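Local coordinates for hypothetical membrane protein (Corynebacterium glutamicum, PDB 6JS9), which binds heme through its N-terminal HtaA domain, the part crystallised here, and probably passes it along the corynebacterial heme-uptake machinery, at residues Gln63-Phe74 with Asp86-Asn97. Numbering follows the deposited sequence.
Sequences QGTVEFNGSVHF and DTTMSDIKMVFN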
loop_
_atom_site.group_PDB
_atom_site.type_symbol
_atom_site.label_atom_id
_atom_site.label_comp_id
_atom_site.label_asym_id
_atom_site.label_seq_id
_atom_site.Cartn_x
_atom_site.Cartn_y
_atom_site.Cartn_z
ATOM N N GLN A 63 9.934 -6.061 -16.606
ATOM C CA GLN A 63 9.860 -4.779 -15.915
ATOM C C GLN A 63 8.676 -3.979 -16.425
ATOM O O GLN A 63 8.402 -3.944 -17.628
ATOM C CB GLN A 63 11.161 -3.935 -16.070
ATOM C CG GLN A 63 12.393 -4.659 -15.571
ATOM C CD GLN A 63 13.651 -3.823 -15.599
ATOM O OE1 GLN A 63 13.633 -2.637 -15.937
ATOM N NE2 GLN A 63 14.758 -4.441 -15.223
ATOM N N GLY A 64 7.993 -3.326 -15.497
ATOM C CA GLY A 64 6.878 -2.470 -15.835
ATOM C C GLY A 64 6.221 -1.991 -14.566
ATOM O O GLY A 64 6.571 -2.417 -13.460
ATOM N N THR A 65 5.240 -1.100 -14.740
ATOM C CA THR A 65 4.480 -0.554 -13.617
ATOM C C THR A 65 2.987 -0.734 -13.853
ATOM O O THR A 65 2.500 -0.502 -14.960
ATOM C CB THR A 65 4.786 0.935 -13.411
ATOM O OG1 THR A 65 6.187 1.098 -13.182
ATOM C CG2 THR A 65 4.020 1.483 -12.220
ATOM N N VAL A 66 2.255 -1.124 -12.810
ATOM C CA VAL A 66 0.798 -1.190 -12.879
ATOM C C VAL A 66 0.218 -0.248 -11.831
ATOM O O VAL A 66 0.514 -0.377 -10.633
ATOM C CB VAL A 66 0.278 -2.620 -12.690
ATOM C CG1 VAL A 66 -1.240 -2.636 -12.786
ATOM C CG2 VAL A 66 0.885 -3.538 -13.729
ATOM N N GLU A 67 -0.597 0.703 -12.281
ATOM C CA GLU A 67 -1.301 1.609 -11.384
ATOM C C GLU A 67 -2.655 1.008 -11.034
ATOM O O GLU A 67 -3.303 0.387 -11.880
ATOM C CB GLU A 67 -1.487 2.975 -12.041
ATOM C CG GLU A 67 -0.183 3.694 -12.337
ATOM C CD GLU A 67 -0.408 5.042 -12.986
ATOM O OE1 GLU A 67 -1.558 5.327 -13.397
ATOM O OE2 GLU A 67 0.563 5.819 -13.076
ATOM N N PHE A 68 -3.082 1.206 -9.789
ATOM C CA PHE A 68 -4.290 0.592 -9.248
ATOM C C PHE A 68 -5.303 1.645 -8.820
ATOM O O PHE A 68 -4.942 2.771 -8.467
ATOM C CB PHE A 68 -3.955 -0.301 -8.037
ATOM C CG PHE A 68 -3.197 -1.541 -8.403
ATOM C CD1 PHE A 68 -1.812 -1.521 -8.494
ATOM C CD2 PHE A 68 -3.872 -2.724 -8.688
ATOM C CE1 PHE A 68 -1.099 -2.656 -8.859
ATOM C CE2 PHE A 68 -3.172 -3.873 -9.049
ATOM C CZ PHE A 68 -1.779 -3.836 -9.131
ATOM N N ASN A 69 -6.582 1.268 -8.868
ATOM C CA ASN A 69 -7.639 2.050 -8.249
ATOM C C ASN A 69 -7.706 1.747 -6.765
ATOM O O ASN A 69 -7.584 0.589 -6.353
ATOM C CB ASN A 69 -8.992 1.723 -8.875
ATOM C CG ASN A 69 -9.104 2.239 -10.282
ATOM O OD1 ASN A 69 -8.881 3.428 -10.536
ATOM N ND2 ASN A 69 -9.434 1.351 -11.212
ATOM N N GLY A 70 -7.917 2.779 -5.969
ATOM C CA GLY A 70 -8.272 2.598 -4.574
ATOM C C GLY A 70 -7.497 3.506 -3.643
ATOM O O GLY A 70 -6.433 4.030 -3.973
ATOM N N SER A 71 -8.047 3.689 -2.440
ATOM C CA SER A 71 -7.368 4.432 -1.381
ATOM C C SER A 71 -7.718 3.806 -0.039
ATOM O O SER A 71 -8.728 3.111 0.091
ATOM C CB SER A 71 -7.754 5.914 -1.390
ATOM O OG SER A 71 -9.138 6.060 -1.114
ATOM N N VAL A 72 -6.863 4.053 0.959
ATOM C CA VAL A 72 -7.075 3.590 2.332
ATOM C C VAL A 72 -6.886 4.776 3.255
ATOM O O VAL A 72 -5.858 5.457 3.173
ATOM C CB VAL A 72 -6.094 2.476 2.744
ATOM C CG1 VAL A 72 -6.528 1.860 4.067
ATOM C CG2 VAL A 72 -5.966 1.418 1.646
ATOM N N HIS A 73 -7.852 5.011 4.146
ATOM C CA HIS A 73 -7.804 6.138 5.076
ATOM C C HIS A 73 -7.785 5.621 6.515
ATOM O O HIS A 73 -8.795 5.105 7.003
ATOM C CB HIS A 73 -8.990 7.075 4.856
ATOM C CG HIS A 73 -8.923 8.323 5.680
ATOM N ND1 HIS A 73 -10.015 9.134 5.898
ATOM C CD2 HIS A 73 -7.890 8.899 6.339
ATOM C CE1 HIS A 73 -9.657 10.155 6.658
ATOM N NE2 HIS A 73 -8.370 10.039 6.934
ATOM N N PHE A 74 -6.642 5.782 7.195
ATOM C CA PHE A 74 -6.489 5.389 8.591
ATOM C C PHE A 74 -6.745 6.580 9.513
ATOM O O PHE A 74 -6.169 7.658 9.328
ATOM C CB PHE A 74 -5.080 4.853 8.869
ATOM C CG PHE A 74 -4.666 3.706 7.995
ATOM C CD1 PHE A 74 -5.114 2.418 8.261
ATOM C CD2 PHE A 74 -3.813 3.909 6.929
ATOM C CE1 PHE A 74 -4.727 1.349 7.446
ATOM C CE2 PHE A 74 -3.405 2.845 6.121
ATOM C CZ PHE A 74 -3.861 1.565 6.391
ATOM N N ASP A 86 -3.883 10.517 11.289
ATOM C CA ASP A 86 -4.762 10.731 10.133
ATOM C C ASP A 86 -3.908 10.538 8.872
ATOM O O ASP A 86 -3.301 11.493 8.379
ATOM C CB ASP A 86 -5.407 12.113 10.192
ATOM C CG ASP A 86 -6.472 12.330 9.121
ATOM O OD1 ASP A 86 -6.441 11.659 8.073
ATOM O OD2 ASP A 86 -7.353 13.191 9.323
ATOM N N THR A 87 -3.884 9.301 8.354
ATOM C CA THR A 87 -3.061 8.911 7.215
ATOM C C THR A 87 -3.940 8.378 6.098
ATOM O O THR A 87 -4.751 7.471 6.316
ATOM C CB THR A 87 -2.042 7.836 7.581
ATOM O OG1 THR A 87 -1.174 8.330 8.603
ATOM C CG2 THR A 87 -1.213 7.429 6.340
ATOM N N THR A 88 -3.761 8.936 4.905
ATOM C CA THR A 88 -4.459 8.505 3.703
ATOM C C THR A 88 -3.443 8.014 2.680
ATOM O O THR A 88 -2.489 8.731 2.346
ATOM C CB THR A 88 -5.298 9.638 3.107
ATOM O OG1 THR A 88 -6.314 10.013 4.039
ATOM C CG2 THR A 88 -5.959 9.184 1.796
ATOM N N MET A 89 -3.651 6.795 2.201
ATOM C CA MET A 89 -2.789 6.155 1.223
ATOM C C MET A 89 -3.555 6.034 -0.082
ATOM O O MET A 89 -4.662 5.484 -0.093
ATOM C CB MET A 89 -2.375 4.784 1.743
ATOM C CG MET A 89 -1.574 3.956 0.805
ATOM S SD MET A 89 -1.205 2.401 1.622
ATOM C CE MET A 89 -0.522 3.015 3.159
ATOM N N SER A 90 -2.984 6.560 -1.171
ATOM C CA SER A 90 -3.635 6.517 -2.484
ATOM C C SER A 90 -2.587 6.373 -3.585
ATOM O O SER A 90 -1.382 6.315 -3.322
ATOM C CB SER A 90 -4.478 7.768 -2.730
ATOM O OG SER A 90 -3.650 8.907 -2.868
ATOM N N ASP A 91 -3.068 6.332 -4.833
ATOM C CA ASP A 91 -2.230 6.189 -6.027
ATOM C C ASP A 91 -1.243 5.036 -5.859
ATOM O O ASP A 91 -0.028 5.185 -5.999
ATOM C CB ASP A 91 -1.514 7.500 -6.353
ATOM C CG ASP A 91 -2.477 8.612 -6.721
ATOM O OD1 ASP A 91 -3.159 8.510 -7.774
ATOM O OD2 ASP A 91 -2.568 9.580 -5.931
ATOM N N ILE A 92 -1.791 3.878 -5.513
ATOM C CA ILE A 92 -0.992 2.679 -5.304
ATOM C C ILE A 92 -0.493 2.176 -6.654
ATOM O O ILE A 92 -1.260 2.090 -7.624
ATOM C CB ILE A 92 -1.834 1.626 -4.563
ATOM C CG1 ILE A 92 -2.134 2.124 -3.139
ATOM C CG2 ILE A 92 -1.158 0.257 -4.565
ATOM C CD1 ILE A 92 -3.594 2.079 -2.771
ATOM N N LYS A 93 0.807 1.874 -6.726
ATOM C CA LYS A 93 1.463 1.359 -7.920
ATOM C C LYS A 93 2.337 0.176 -7.541
ATOM O O LYS A 93 2.912 0.133 -6.456
ATOM C CB LYS A 93 2.348 2.421 -8.595
ATOM C CG LYS A 93 1.624 3.691 -8.935
ATOM C CD LYS A 93 2.576 4.785 -9.352
ATOM C CE LYS A 93 1.835 6.115 -9.323
ATOM N NZ LYS A 93 2.587 7.228 -9.974
ATOM N N MET A 94 2.458 -0.778 -8.446
ATOM C CA MET A 94 3.412 -1.863 -8.272
ATOM C C MET A 94 4.406 -1.808 -9.422
ATOM O O MET A 94 4.007 -1.837 -10.592
ATOM C CB MET A 94 2.700 -3.212 -8.209
ATOM C CG MET A 94 3.498 -4.262 -7.495
ATOM S SD MET A 94 2.440 -5.597 -6.926
ATOM C CE MET A 94 3.693 -6.726 -6.333
ATOM N N VAL A 95 5.689 -1.679 -9.088
ATOM C CA VAL A 95 6.774 -1.596 -10.065
ATOM C C VAL A 95 7.521 -2.925 -10.037
ATOM O O VAL A 95 8.114 -3.290 -9.009
ATOM C CB VAL A 95 7.726 -0.425 -9.769
ATOM C CG1 VAL A 95 8.767 -0.274 -10.894
ATOM C CG2 VAL A 95 6.952 0.873 -9.580
ATOM N N PHE A 96 7.506 -3.645 -11.164
ATOM C CA PHE A 96 8.044 -4.999 -11.229
ATOM C C PHE A 96 9.446 -5.015 -11.829
ATOM O O PHE A 96 9.737 -4.301 -12.795
ATOM C CB PHE A 96 7.145 -5.916 -12.059
ATOM C CG PHE A 96 5.748 -6.044 -11.532
ATOM C CD1 PHE A 96 4.778 -5.112 -11.874
ATOM C CD2 PHE A 96 5.393 -7.117 -10.731
ATOM C CE1 PHE A 96 3.487 -5.235 -11.412
ATOM C CE2 PHE A 96 4.107 -7.244 -10.264
ATOM C CZ PHE A 96 3.148 -6.306 -10.611
ATOM N N ASN A 97 10.305 -5.868 -11.262
ATOM C CA ASN A 97 11.641 -6.153 -11.796
ATOM C C ASN A 97 11.886 -7.655 -11.581
ATOM O O ASN A 97 12.530 -8.076 -10.615
ATOM C CB ASN A 97 12.697 -5.275 -11.122
ATOM C CG ASN A 97 14.108 -5.712 -11.423
ATOM O OD1 ASN A 97 14.358 -6.454 -12.375
ATOM N ND2 ASN A 97 15.047 -5.255 -10.605
HETATM O O HOH W 1 14.473 -7.172 -14.931
HETATM O O HOH W 2 -2.295 4.540 -8.946
HETATM O O HOH W 3 -4.655 3.689 -5.926
#
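Ile92 O is gripped twice: Phe68 N donates to it at 3.0 Å, and water 2, which also bonds Phe68 O, donates a second hydrogen. This carbonyl sits near the middle of a long antiparallel beta hairpin of the HtaA domain, where pairing breaks and resumes one residue out of step. Water 3 fills in at the break, donating to Phe68 O and Gly70 O and accepting from Ile92 N at 2.9 Å, while Ile92 CD1 packs against Gly70 O.

On one side of the break, Val66 and Met94 exchange two backbone bonds. Phe68 CE1 meets Met94 CB at 3.9 Å, with Ile92 O lying in the plane of the Phe68 ring, at its edge; Val66 CG2 touches Phe96 CE1. On the face opposite Val66, Met94 and Phe96, Glu67 and Lys93 lie side by side, their salt bridge long.

Toward the heme, Val72 pairs with Met89 and Phe74 with Thr87, whose side chain lies about 5 Å from the heme. Phe74 also meets Phe21 edge-to-face. A chi1 of -174° sets the His73 ring beside its own carbonyl carbon, where it crosses to Asp86, whose OD2 is hydrogen-bonded to Tyr123 OH. His73 NE2 donates to Asp86 OD1 at 2.8 Å; OD1 lies near the imidazole plane, while NE2 meets it from above the carboxylate plane.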